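Local coordinates for UL18 protein (Human herpesvirus 5, PDB 3D2U), which binds the host inhibitory receptor LILRB1 as a viral mimic of MHC class I and thereby modulates natural killer cell activity, at residues 217-222 against 249-254. The protein carries 4 engineered substitutions. Numbering follows the deposited sequence.
Sequences GEIQIT and FHQGCY. Engineered in segment 217-222: Gln220 (natural residue Asn).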
loop_
_atom_site.group_PDB
_atom_site.type_symbol
_atom_site.label_atom_id
_atom_site.label_comp_id
_atom_site.label_asym_id
_atom_site.label_seq_id
_atom_site.Cartn_x
_atom_site.Cartn_y
_atom_site.Cartn_z
ATOM N N GLY A 217 -3.740 10.062 -14.995
ATOM C CA GLY A 217 -3.133 10.024 -13.677
ATOM C C GLY A 217 -1.766 10.660 -13.449
ATOM O O GLY A 217 -1.432 10.941 -12.301
ATOM N N GLU A 218 -0.964 10.898 -14.483
ATOM C CA GLU A 218 0.332 11.503 -14.208
ATOM C C GLU A 218 0.189 12.973 -13.859
ATOM O O GLU A 218 -0.566 13.710 -14.494
ATOM C CB GLU A 218 1.323 11.312 -15.364
ATOM C CG GLU A 218 2.699 11.995 -15.116
ATOM C CD GLU A 218 3.377 11.635 -13.771
ATOM O OE1 GLU A 218 2.681 11.456 -12.737
ATOM O OE2 GLU A 218 4.629 11.562 -13.746
ATOM N N ILE A 219 0.936 13.388 -12.839
ATOM C CA ILE A 219 0.860 14.749 -12.354
ATOM C C ILE A 219 2.130 15.078 -11.579
ATOM O O ILE A 219 2.825 14.187 -11.119
ATOM C CB ILE A 219 -0.387 14.871 -11.435
ATOM C CG1 ILE A 219 -0.674 16.322 -11.074
ATOM C CG2 ILE A 219 -0.178 14.013 -10.174
ATOM C CD1 ILE A 219 -2.072 16.508 -10.459
ATOM N N GLN A 220 2.439 16.363 -11.456
ATOM C CA GLN A 220 3.611 16.802 -10.711
ATOM C C GLN A 220 3.111 17.885 -9.759
ATOM O O GLN A 220 2.466 18.851 -10.167
ATOM C CB GLN A 220 4.709 17.341 -11.652
ATOM C CG GLN A 220 5.977 17.814 -10.928
ATOM C CD GLN A 220 7.132 18.161 -11.873
ATOM O OE1 GLN A 220 8.087 18.839 -11.482
ATOM N NE2 GLN A 220 7.048 17.690 -13.114
ATOM N N ILE A 221 3.387 17.672 -8.478
ATOM C CA ILE A 221 2.984 18.565 -7.403
ATOM C C ILE A 221 4.276 18.972 -6.704
ATOM O O ILE A 221 4.983 18.127 -6.159
ATOM C CB ILE A 221 2.066 17.831 -6.395
ATOM C CG1 ILE A 221 0.799 17.322 -7.093
ATOM C CG2 ILE A 221 1.730 18.753 -5.229
ATOM C CD1 ILE A 221 1.024 16.124 -7.994
ATOM N N THR A 222 4.577 20.265 -6.713
ATOM C CA THR A 222 5.812 20.769 -6.121
ATOM C C THR A 222 5.550 21.992 -5.238
ATOM O O THR A 222 4.642 22.777 -5.496
ATOM C CB THR A 222 6.791 21.170 -7.242
ATOM O OG1 THR A 222 6.765 20.165 -8.259
ATOM C CG2 THR A 222 8.201 21.302 -6.712
ATOM N N PHE A 249 -8.219 10.613 -10.533
ATOM C CA PHE A 249 -7.273 10.381 -9.468
ATOM C C PHE A 249 -7.147 11.468 -8.412
ATOM O O PHE A 249 -7.686 12.569 -8.545
ATOM C CB PHE A 249 -5.924 10.052 -10.100
ATOM C CG PHE A 249 -5.975 8.852 -11.006
ATOM C CD1 PHE A 249 -5.687 7.585 -10.518
ATOM C CD2 PHE A 249 -6.378 8.983 -12.336
ATOM C CE1 PHE A 249 -5.806 6.457 -11.339
ATOM C CE2 PHE A 249 -6.499 7.869 -13.159
ATOM C CZ PHE A 249 -6.212 6.603 -12.659
ATOM N N HIS A 250 -6.408 11.130 -7.363
ATOM C CA HIS A 250 -6.225 12.000 -6.214
ATOM C C HIS A 250 -4.807 11.905 -5.647
ATOM O O HIS A 250 -4.242 10.822 -5.575
ATOM C CB HIS A 250 -7.228 11.545 -5.148
ATOM C CG HIS A 250 -7.080 12.222 -3.823
ATOM N ND1 HIS A 250 -8.006 13.123 -3.344
ATOM C CD2 HIS A 250 -6.130 12.112 -2.866
ATOM C CE1 HIS A 250 -7.634 13.540 -2.148
ATOM N NE2 HIS A 250 -6.499 12.942 -1.833
ATOM N N GLN A 251 -4.232 13.031 -5.244
ATOM C CA GLN A 251 -2.920 12.991 -4.621
ATOM C C GLN A 251 -2.660 14.199 -3.727
ATOM O O GLN A 251 -2.826 15.350 -4.142
ATOM C CB GLN A 251 -1.795 12.828 -5.658
ATOM C CG GLN A 251 -0.443 12.465 -5.011
ATOM C CD GLN A 251 0.592 11.946 -5.999
ATOM O OE1 GLN A 251 0.721 12.454 -7.108
ATOM N NE2 GLN A 251 1.353 10.944 -5.582
ATOM N N GLY A 252 -2.285 13.917 -2.480
ATOM C CA GLY A 252 -1.979 14.965 -1.517
ATOM C C GLY A 252 -0.507 14.896 -1.132
ATOM O O GLY A 252 0.068 13.807 -1.078
ATOM N N CYS A 253 0.112 16.046 -0.876
ATOM C CA CYS A 253 1.529 16.098 -0.494
ATOM C C CYS A 253 1.705 17.079 0.670
ATOM O O CYS A 253 0.831 17.909 0.911
ATOM C CB CYS A 253 2.385 16.561 -1.687
ATOM S SG CYS A 253 2.046 15.714 -3.278
ATOM N N TYR A 254 2.836 16.998 1.374
ATOM C CA TYR A 254 3.105 17.886 2.510
ATOM C C TYR A 254 4.611 18.177 2.659
ATOM O O TYR A 254 5.416 17.443 2.103
ATOM C CB TYR A 254 2.544 17.237 3.806
ATOM C CG TYR A 254 3.210 15.932 4.217
ATOM C CD1 TYR A 254 4.425 15.924 4.917
ATOM C CD2 TYR A 254 2.657 14.704 3.862
ATOM C CE1 TYR A 254 5.068 14.726 5.239
ATOM C CE2 TYR A 254 3.300 13.496 4.188
ATOM C CZ TYR A 254 4.501 13.518 4.869
ATOM O OH TYR A 254 5.151 12.328 5.139
#
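Running the same way with end-to-end directions only 20° apart, 217-222 and 249-254 face each other across the two layers of a C1-set immunoglobulin sandwich. Strand 220-226 is an outermost strand of the three-stranded sheet, strand 249-258 an inner one of the four-stranded sheet. No hydrogen bond joins the segments. Their CA atoms lie 5.9 Å apart at Gly217 and Phe249 and 7.5 Å apart at Ile221 and Cys253; between these the chains bow apart, to 8.8 Å from Ile219 CA to Gln251 CA. Ile219, just before the strand, and Ile221 within it point inward, both meeting Gln251 and Ile221 also Cys253, while Gln220, an engineered residue, and Thr222 point outward. Where the chains are closest, the Phe249 ring lies obliquely against the Gly217 backbone, Phe249 CD2 to Gly217 CA 3.7 Å. Gln251, with CG anti to the backbone N (chi1 -167°) and an extended chain, reaches across so that OE1 points at both isoleucines, 3.6 Å from Ile219 CG2 and 3.8 Å from Ile221 CD1, whereas NE2 is hydrogen-bonded to the carbonyl of Asn239 on strand 237-243. Ile219 and Gln251, coming from facing sheets, run alongside each other, head to tail; a large apolar side chain suits this buried place, where Ile219 also touches Val267 and Phe214. Just before it, Glu218 OE1 accepts a hydrogen bond from Ile219 N, 2.6 Å away, the donor lying above the carboxylate plane. Cys253 is disulfide-bonded to Cys238, and its sulfur, uncharged and weakly polar, offers an apolar surface to beta-branched Ile221, whose CG2, anti to the backbone N, rests 3.6 Å from Cys253 SG.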